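Local structure of glucose 1-dehydrogenase (Haloferax mediterranei, 2B5W) at residues V84-R89 / N303-H308; F147-I152 / A311-F316; D172-F177 / G198-Y203. The protein oxidises D-glucose to D-glucono-1,5-lactone, and acts on other aldose sugars, with NADP(+), its preferred acceptor, or NAD(+), as a zinc-dependent homodimer. The protein carries 1 engineered substitution. All coordinates share one frame; numbering follows the deposited sequence.

Contact 1 of 3, residues V84-R89 / N303-H308; sequences VPTVRR and NSHVEH
Asn303 lays its side chain against Arg88 where the GroES-like domain of this zinc alcohol dehydrogenase meets its Rossmann-type nucleotide-binding domain, with no hydrogen bond between the two segments. This end is packed closely. Asn303 CB stands 3.5 Å above one face of the Arg88 guanidinium, towards its rim, and the amide and guanidinium planes are only 15° apart. Anti to the backbone N (chi1 -165°), Asn303 CG is set beside the arginine chain, 3.4 Å from Arg88 NE. Asn303 ND2 comes to 3.2 Å from Arg88 CD. Asn303 OD1 lies 3.8 Å from Val87 CB. The charge of Arg88 is met beyond the pair: NE forms a salt bridge with the substrate-binding Glu114, NH1 bonds to Pro104 O, and Tyr112 adds a cation-pi contact. Asn303 itself belongs to the substrate and NADP(+) sites, and its backbone N bonds to the nicotinamide oxygen O7N, so the packing borders the active site. The other end, with the partly exposed His305 and Val306 at the start of helix 306-318, is looser. His305, the N-cap residue, gives its backbone N to His308 ND1 (2.9 Å). Across the segments, Thr86 CG2 meets Val306 CG2 at 4.0 Å and His305 ND1 at 4.3 Å.

Contact 2 of 3, residues F147-I152 / A311-F316; sequences FLIEPI and AATVTF. With K (potassium ion), chain F.
Ile152 CG2 presses on Ala312 CB at 3.4 Å, tighter than usual for two methyl groups, where the beginning of helix 149-164 meets helix 306-318. The small alanine lets the backbones come near, with the CA atoms of Ile152 and Ala312 5.5 Å apart. Ile152 CG2 is anti to its backbone N (chi1 -66° to CG1), which points this branch at the alanine, while the other branch carries CD1 to the edge of the Phe316 ring, 4.1 Å from CD2. These two side chains cross at about a right angle. Leu148 CD1 also lies at the ring edge, near its plane, 4.4 Å from Phe316 CE2. Ile149 reaches across with CD1, which touches Thr313 CG2 at 4.2 Å. No hydrogen bond joins the segments, and the side-chain contact is made by carbon atoms. Polar groups look elsewhere: Thr315 OG1 binds a potassium ion at 2.8 Å and is hydrogen-bonded to Glu156, and Glu150, a known zinc- and substrate-binding residue, points its CB away from helix 306-318. Around the pair, Leu187 and Met191 of helix 183-194 pack on Ile152, Gln142 touches Ile149 and Phe316, and Lys349 of strand 349-353 meets Leu148.

Contact 3 of 3, residues D172-F177 / G198-Y203; sequences DPSSAF and GYENLY. With K (potassium ion), chain E.
Ser174 O is gripped by two backbone donors, Glu200 N at 2.8 Å and Asn201 N at 3.1 Å. The bonds open the parallel pairing of strands 175-179 and 201-206, the two strands of a Rossmann beta-alpha-beta unit whose crossover is helix 183-194. Ala176 N continues the ladder to Asn201 O (3.0 Å), and a weak bond runs from Tyr203 N to Ala176 O. On the face with Leu202, Ala176 CB sits over the Tyr199 ring in a CH-pi contact, 3.9 Å from its centroid and 19° off the normal. Tyr199 CE1 touches Pro173 CB at 3.7 Å, and Tyr199 OH is hydrogen-bonded to Tyr163 OH. An alanine in place of Tyr199 would probably leave Ala176 CB and the proline ring without their aromatic cover and Tyr163 OH without this partner. On the other face, Phe177 CD1 meets Tyr203 CB at 3.5 Å, the side chains crossing at about a right angle. Before the strands, Asp172 OD1, Pro173 O and Gly198 O bind a potassium ion, with Lys197 O as fourth ligand. Because ligands come from both segments, the ion links the two loops, and the Asp172 carboxylate would probably offset part of its charge.

All three contacts are largely buried, yet they differ in place and chemistry. Contacts 1 and 2 lie about 11 Å apart between centres and share helix 306-318, contact 1 using its start and contact 2 a later turn; they touch where Val87 CG2 packs on Glu150 OE2. Contact 1 joins two domains beside the active site through an amide stacked on Arg88, whose charge is met outside the segments, and a methyl contact, whereas contact 2 is apolar helix packing. Contact 3, whose centre lies about 21 Å from the centre of the chain, is nested inside the loops closed by both others and touches neither. It relies on backbone hydrogen bonds within one sheet, and its outer end carries a potassium ion.

Contact 1 of 3, residues V84-R89 / N303-H308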
loop_
_atom_site.group_PDB
_atom_site.type_symbol
_atom_site.label_atom_id
_atom_site.label_comp_id
_atom_site.label_asym_id
_atom_site.label_seq_id
_atom_site.Cartn_x
_atom_site.Cartn_y
_atom_site.Cartn_z
ATOM N N VAL A 84 -16.635 23.865 10.593
ATOM C CA VAL A 84 -15.341 23.776 9.962
ATOM C C VAL A 84 -15.558 23.430 8.493
ATOM O O VAL A 84 -16.197 22.422 8.175
ATOM C CB VAL A 84 -14.482 22.670 10.641
ATOM C CG1 VAL A 84 -13.233 22.435 9.877
ATOM C CG2 VAL A 84 -14.187 23.048 12.098
ATOM N N PRO A 85 -15.008 24.217 7.581
ATOM C CA PRO A 85 -15.128 23.897 6.149
ATOM C C PRO A 85 -14.102 22.870 5.690
ATOM O O PRO A 85 -12.926 22.896 6.118
ATOM C CB PRO A 85 -14.822 25.259 5.468
ATOM C CG PRO A 85 -13.853 25.907 6.407
ATOM C CD PRO A 85 -14.271 25.481 7.815
ATOM N N THR A 86 -14.496 22.027 4.730
ATOM C CA THR A 86 -13.519 21.217 4.022
ATOM C C THR A 86 -12.769 22.147 3.057
ATOM O O THR A 86 -13.130 23.322 2.878
ATOM C CB THR A 86 -14.151 20.068 3.242
ATOM O OG1 THR A 86 -14.977 20.638 2.210
ATOM C CG2 THR A 86 -15.046 19.216 4.116
ATOM N N VAL A 87 -11.729 21.617 2.479
ATOM C CA VAL A 87 -10.786 22.394 1.692
ATOM C C VAL A 87 -11.029 22.347 0.190
ATOM O O VAL A 87 -10.840 23.352 -0.502
ATOM C CB VAL A 87 -9.365 21.921 2.016
ATOM C CG1 VAL A 87 -8.334 22.732 1.252
ATOM C CG2 VAL A 87 -9.088 22.077 3.532
ATOM N N ARG A 88 -11.474 21.201 -0.347
ATOM C CA ARG A 88 -11.551 21.100 -1.793
ATOM C C ARG A 88 -12.869 21.548 -2.352
ATOM O O ARG A 88 -13.932 21.293 -1.799
ATOM C CB ARG A 88 -11.237 19.678 -2.254
ATOM C CG ARG A 88 -9.782 19.359 -2.195
ATOM C CD ARG A 88 -9.366 18.008 -2.721
ATOM N NE ARG A 88 -7.910 17.856 -2.678
ATOM C CZ ARG A 88 -7.251 16.863 -3.257
ATOM N NH1 ARG A 88 -7.912 15.922 -3.913
ATOM N NH2 ARG A 88 -5.922 16.830 -3.225
ATOM N N ARG A 89 -12.764 22.246 -3.473
ATOM C CA ARG A 89 -13.919 22.754 -4.224
ATOM C C ARG A 89 -13.710 22.418 -5.694
ATOM O O ARG A 89 -12.577 22.243 -6.159
ATOM C CB ARG A 89 -14.063 24.259 -4.033
ATOM C CG ARG A 89 -14.301 24.669 -2.594
ATOM C CD ARG A 89 -15.677 24.342 -2.044
ATOM N NE ARG A 89 -15.836 24.814 -0.680
ATOM C CZ ARG A 89 -15.419 24.135 0.402
ATOM N NH1 ARG A 89 -14.873 22.952 0.299
ATOM N NH2 ARG A 89 -15.573 24.662 1.585
ATOM N N ASN A 303 -5.270 15.320 1.634
ATOM C CA ASN A 303 -6.565 15.916 1.883
ATOM C C ASN A 303 -7.397 15.007 2.798
ATOM O O ASN A 303 -6.846 14.118 3.487
ATOM C CB ASN A 303 -7.209 16.300 0.519
ATOM C CG ASN A 303 -8.399 17.254 0.641
ATOM O OD1 ASN A 303 -8.262 18.424 1.077
ATOM N ND2 ASN A 303 -9.545 16.794 0.227
ATOM N N SER A 304 -8.696 15.235 2.850
ATOM C CA SER A 304 -9.631 14.562 3.744
ATOM C C SER A 304 -11.004 15.043 3.409
ATOM O O SER A 304 -11.166 16.076 2.725
ATOM C CB SER A 304 -9.282 14.847 5.233
ATOM O OG SER A 304 -9.321 16.259 5.484
ATOM N N HIS A 305 -12.023 14.322 3.878
ATOM C CA HIS A 305 -13.383 14.728 3.589
ATOM C C HIS A 305 -14.282 14.588 4.800
ATOM O O HIS A 305 -13.819 14.389 5.927
ATOM C CB HIS A 305 -13.944 13.972 2.370
ATOM C CG HIS A 305 -14.999 14.749 1.640
ATOM N ND1 HIS A 305 -14.823 16.066 1.269
ATOM C CD2 HIS A 305 -16.265 14.408 1.278
ATOM C CE1 HIS A 305 -15.926 16.489 0.667
ATOM N NE2 HIS A 305 -16.819 15.503 0.668
ATOM N N VAL A 306 -15.576 14.838 4.603
ATOM C CA VAL A 306 -16.503 15.068 5.688
ATOM C C VAL A 306 -16.419 14.007 6.783
ATOM O O VAL A 306 -16.376 14.360 7.949
ATOM C CB VAL A 306 -17.937 15.242 5.177
ATOM C CG1 VAL A 306 -18.944 15.228 6.318
ATOM C CG2 VAL A 306 -18.048 16.550 4.389
ATOM N N GLU A 307 -16.415 12.727 6.434
ATOM C CA GLU A 307 -16.381 11.688 7.472
ATOM C C GLU A 307 -15.135 11.794 8.347
ATOM O O GLU A 307 -15.166 11.424 9.519
ATOM C CB GLU A 307 -16.414 10.307 6.834
ATOM C CG GLU A 307 -17.732 9.959 6.180
ATOM C CD GLU A 307 -17.724 8.554 5.571
ATOM O OE1 GLU A 307 -16.804 7.742 5.892
ATOM O OE2 GLU A 307 -18.638 8.268 4.765
ATOM N N HIS A 308 -14.040 12.251 7.757
ATOM C CA HIS A 308 -12.787 12.388 8.504
ATOM C C HIS A 308 -12.838 13.565 9.452
ATOM O O HIS A 308 -12.266 13.518 10.548
ATOM C CB HIS A 308 -11.611 12.565 7.539
ATOM C CG HIS A 308 -11.524 11.499 6.509
ATOM N ND1 HIS A 308 -11.601 11.743 5.151
ATOM C CD2 HIS A 308 -11.450 10.150 6.652
ATOM C CE1 HIS A 308 -11.546 10.585 4.509
ATOM N NE2 HIS A 308 -11.446 9.606 5.397
#

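Contact 2 of 3, residues F147-I152 / A311-F316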
loop_
_atom_site.group_PDB
_atom_site.type_symbol
_atom_site.label_atom_id
_atom_site.label_comp_id
_atom_site.label_asym_id
_atom_site.label_seq_id
_atom_site.Cartn_x
_atom_site.Cartn_y
_atom_site.Cartn_z
ATOM N N PHE A 147 -9.702 25.056 14.670
ATOM C CA PHE A 147 -8.706 25.024 13.620
ATOM C C PHE A 147 -7.861 23.756 13.603
ATOM O O PHE A 147 -7.084 23.594 12.691
ATOM C CB PHE A 147 -7.832 26.288 13.674
ATOM C CG PHE A 147 -7.054 26.426 14.946
ATOM C CD1 PHE A 147 -5.784 25.852 15.087
ATOM C CD2 PHE A 147 -7.570 27.137 16.025
ATOM C CE1 PHE A 147 -5.107 25.974 16.286
ATOM C CE2 PHE A 147 -6.902 27.236 17.185
ATOM C CZ PHE A 147 -5.675 26.684 17.334
ATOM N N LEU A 148 -7.963 22.910 14.630
ATOM C CA LEU A 148 -7.226 21.663 14.674
ATOM C C LEU A 148 -8.017 20.535 14.026
ATOM O O LEU A 148 -7.449 19.481 13.738
ATOM C CB LEU A 148 -6.903 21.250 16.101
ATOM C CG LEU A 148 -5.921 22.146 16.857
ATOM C CD1 LEU A 148 -5.706 21.578 18.240
ATOM C CD2 LEU A 148 -4.644 22.279 16.118
ATOM N N ILE A 149 -9.302 20.750 13.771
ATOM C CA ILE A 149 -10.144 19.673 13.163
ATOM C C ILE A 149 -9.631 19.333 11.753
ATOM O O ILE A 149 -9.504 18.153 11.413
ATOM C CB ILE A 149 -11.608 20.083 13.165
ATOM C CG1 ILE A 149 -12.145 20.237 14.574
ATOM C CG2 ILE A 149 -12.438 19.142 12.320
ATOM C CD1 ILE A 149 -11.988 18.990 15.427
ATOM N N GLU A 150 -9.292 20.317 10.916
ATOM C CA GLU A 150 -8.759 19.963 9.617
ATOM C C GLU A 150 -7.456 19.170 9.674
ATOM O O GLU A 150 -7.347 18.123 9.040
ATOM C CB GLU A 150 -8.657 21.207 8.682
ATOM C CG GLU A 150 -8.416 20.857 7.210
ATOM C CD GLU A 150 -6.976 20.656 6.839
ATOM O OE1 GLU A 150 -6.093 20.934 7.692
ATOM O OE2 GLU A 150 -6.674 20.199 5.698
ATOM N N PRO A 151 -6.421 19.590 10.411
ATOM C CA PRO A 151 -5.226 18.757 10.515
ATOM C C PRO A 151 -5.492 17.361 11.072
ATOM O O PRO A 151 -4.923 16.397 10.576
ATOM C CB PRO A 151 -4.314 19.555 11.463
ATOM C CG PRO A 151 -4.866 20.852 11.562
ATOM C CD PRO A 151 -6.240 20.929 10.995
ATOM N N ILE A 152 -6.328 17.264 12.105
ATOM C CA ILE A 152 -6.688 15.933 12.648
ATOM C C ILE A 152 -7.300 15.073 11.531
ATOM O O ILE A 152 -6.981 13.884 11.401
ATOM C CB ILE A 152 -7.611 16.026 13.885
ATOM C CG1 ILE A 152 -6.881 16.690 15.076
ATOM C CG2 ILE A 152 -8.071 14.609 14.322
ATOM C CD1 ILE A 152 -7.776 17.042 16.219
ATOM N N ALA A 311 -14.929 12.320 12.376
ATOM C CA ALA A 311 -14.112 11.429 13.175
ATOM C C ALA A 311 -13.156 12.253 14.019
ATOM O O ALA A 311 -12.954 11.959 15.192
ATOM C CB ALA A 311 -13.369 10.464 12.320
ATOM N N ALA A 312 -12.611 13.315 13.428
ATOM C CA ALA A 312 -11.712 14.228 14.170
ATOM C C ALA A 312 -12.328 14.811 15.411
ATOM O O ALA A 312 -11.625 15.010 16.408
ATOM C CB ALA A 312 -11.214 15.367 13.252
ATOM N N THR A 313 -13.632 15.142 15.399
ATOM C CA THR A 313 -14.275 15.671 16.586
ATOM C C THR A 313 -14.243 14.708 17.759
ATOM O O THR A 313 -14.080 15.117 18.919
ATOM C CB THR A 313 -15.716 16.200 16.375
ATOM O OG1 THR A 313 -16.648 15.100 16.092
ATOM C CG2 THR A 313 -15.762 17.173 15.201
ATOM N N VAL A 314 -14.453 13.413 17.475
ATOM C CA VAL A 314 -14.412 12.402 18.496
ATOM C C VAL A 314 -12.969 12.199 19.009
ATOM O O VAL A 314 -12.738 12.139 20.213
ATOM C CB VAL A 314 -15.005 11.080 17.918
ATOM C CG1 VAL A 314 -14.841 9.918 18.899
ATOM C CG2 VAL A 314 -16.484 11.251 17.607
ATOM N N THR A 315 -12.028 12.131 18.084
ATOM C CA THR A 315 -10.634 11.978 18.463
ATOM C C THR A 315 -10.164 13.154 19.307
ATOM O O THR A 315 -9.485 12.990 20.321
ATOM C CB THR A 315 -9.800 11.817 17.229
ATOM O OG1 THR A 315 -10.133 10.576 16.572
ATOM C CG2 THR A 315 -8.272 11.740 17.585
ATOM N N PHE A 316 -10.577 14.369 18.925
ATOM C CA PHE A 316 -10.225 15.565 19.705
ATOM C C PHE A 316 -10.551 15.437 21.191
ATOM O O PHE A 316 -9.756 15.780 22.051
ATOM C CB PHE A 316 -10.956 16.764 19.117
ATOM C CG PHE A 316 -10.686 18.067 19.825
ATOM C CD1 PHE A 316 -11.366 18.412 20.919
ATOM C CD2 PHE A 316 -9.797 18.968 19.273
ATOM C CE1 PHE A 316 -11.109 19.619 21.572
ATOM C CE2 PHE A 316 -9.557 20.186 19.887
ATOM C CZ PHE A 316 -10.223 20.498 21.015
HETATM K K K F . -9.556 7.877 17.193
#

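Contact 3 of 3, residues D172-F177 / G198-Y203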
loop_
_atom_site.group_PDB
_atom_site.type_symbol
_atom_site.label_atom_id
_atom_site.label_comp_id
_atom_site.label_asym_id
_atom_site.label_seq_id
_atom_site.Cartn_x
_atom_site.Cartn_y
_atom_site.Cartn_z
ATOM N N ASP A 172 -2.676 -6.817 14.186
ATOM C CA ASP A 172 -2.845 -6.275 15.545
ATOM C C ASP A 172 -1.486 -5.665 15.948
ATOM O O ASP A 172 -0.637 -6.324 16.579
ATOM C CB ASP A 172 -3.282 -7.367 16.496
ATOM C CG ASP A 172 -3.404 -6.886 17.922
ATOM O OD1 ASP A 172 -3.506 -5.647 18.168
ATOM O OD2 ASP A 172 -3.399 -7.703 18.866
ATOM N N PRO A 173 -1.277 -4.421 15.557
ATOM C CA PRO A 173 0.020 -3.775 15.739
ATOM C C PRO A 173 0.272 -3.321 17.165
ATOM O O PRO A 173 -0.676 -3.042 17.920
ATOM C CB PRO A 173 -0.080 -2.552 14.836
ATOM C CG PRO A 173 -1.551 -2.225 14.793
ATOM C CD PRO A 173 -2.230 -3.525 14.874
ATOM N N SER A 174 1.542 -3.252 17.512
ATOM C CA SER A 174 1.961 -2.772 18.841
ATOM C C SER A 174 2.856 -1.563 18.829
ATOM O O SER A 174 2.860 -0.823 19.815
ATOM C CB SER A 174 2.662 -3.895 19.608
ATOM O OG SER A 174 1.754 -4.943 19.804
ATOM N N SER A 175 3.638 -1.355 17.774
ATOM C CA SER A 175 4.559 -0.228 17.694
ATOM C C SER A 175 4.173 0.721 16.583
ATOM O O SER A 175 3.787 0.293 15.488
ATOM C CB SER A 175 6.023 -0.687 17.528
ATOM O OG SER A 175 6.166 -1.581 16.421
ATOM N N ALA A 176 4.343 2.021 16.836
ATOM C CA ALA A 176 4.120 3.047 15.826
ATOM C C ALA A 176 5.174 4.127 15.882
ATOM O O ALA A 176 5.635 4.468 16.979
ATOM C CB ALA A 176 2.722 3.647 16.038
ATOM N N PHE A 177 5.542 4.678 14.729
ATOM C CA PHE A 177 6.687 5.575 14.573
ATOM C C PHE A 177 6.223 6.688 13.630
ATOM O O PHE A 177 5.921 6.467 12.435
ATOM C CB PHE A 177 7.830 4.762 13.964
ATOM C CG PHE A 177 9.163 5.474 13.799
ATOM C CD1 PHE A 177 9.502 6.571 14.564
ATOM C CD2 PHE A 177 10.134 4.937 12.941
ATOM C CE1 PHE A 177 10.765 7.156 14.478
ATOM C CE2 PHE A 177 11.378 5.534 12.815
ATOM C CZ PHE A 177 11.711 6.644 13.616
ATOM N N GLY A 198 -4.653 0.271 19.720
ATOM C CA GLY A 198 -3.999 -0.069 20.977
ATOM C C GLY A 198 -2.509 -0.260 20.873
ATOM O O GLY A 198 -1.937 -1.286 21.292
ATOM N N TYR A 199 -1.847 0.720 20.305
ATOM C CA TYR A 199 -0.382 0.729 20.254
ATOM C C TYR A 199 0.191 0.831 21.664
ATOM O O TYR A 199 -0.384 1.494 22.532
ATOM C CB TYR A 199 0.137 1.909 19.485
ATOM C CG TYR A 199 -0.301 1.907 18.052
ATOM C CD1 TYR A 199 0.342 1.088 17.127
ATOM C CD2 TYR A 199 -1.303 2.758 17.600
ATOM C CE1 TYR A 199 -0.046 1.071 15.780
ATOM C CE2 TYR A 199 -1.690 2.740 16.239
ATOM C CZ TYR A 199 -1.046 1.892 15.348
ATOM O OH TYR A 199 -1.396 1.852 13.986
ATOM N N GLU A 200 1.273 0.107 21.866
ATOM C CA GLU A 200 1.946 0.002 23.165
ATOM C C GLU A 200 3.196 0.862 23.217
ATOM O O GLU A 200 3.514 1.418 24.274
ATOM C CB GLU A 200 2.301 -1.472 23.425
ATOM C CG GLU A 200 1.077 -2.387 23.474
ATOM C CD GLU A 200 1.434 -3.848 23.662
ATOM O OE1 GLU A 200 2.629 -4.164 23.870
ATOM O OE2 GLU A 200 0.507 -4.684 23.610
ATOM N N ASN A 201 3.916 0.965 22.111
ATOM C CA ASN A 201 5.220 1.632 22.050
ATOM C C ASN A 201 5.232 2.647 20.920
ATOM O O ASN A 201 4.994 2.304 19.756
ATOM C CB ASN A 201 6.343 0.629 21.859
ATOM C CG ASN A 201 6.386 -0.383 22.955
ATOM O OD1 ASN A 201 6.182 -1.579 22.729
ATOM N ND2 ASN A 201 6.588 0.083 24.150
ATOM N N LEU A 202 5.432 3.906 21.281
ATOM C CA LEU A 202 5.433 5.017 20.346
ATOM C C LEU A 202 6.810 5.694 20.210
ATOM O O LEU A 202 7.551 5.851 21.185
ATOM C CB LEU A 202 4.385 6.054 20.769
ATOM C CG LEU A 202 2.958 5.572 20.926
ATOM C CD1 LEU A 202 2.130 6.695 21.597
ATOM C CD2 LEU A 202 2.389 5.104 19.627
ATOM N N TYR A 203 7.082 6.184 19.012
ATOM C CA TYR A 203 8.380 6.756 18.638
ATOM C C TYR A 203 8.134 7.941 17.729
ATOM O O TYR A 203 7.177 7.930 16.959
ATOM C CB TYR A 203 9.189 5.689 17.933
ATOM C CG TYR A 203 9.461 4.463 18.774
ATOM C CD1 TYR A 203 8.560 3.421 18.823
ATOM C CD2 TYR A 203 10.668 4.318 19.473
ATOM C CE1 TYR A 203 8.777 2.280 19.567
ATOM C CE2 TYR A 203 10.898 3.173 20.216
ATOM C CZ TYR A 203 9.950 2.166 20.275
ATOM O OH TYR A 203 10.163 1.024 21.011
HETATM K K K E . -2.514 -3.635 19.736
#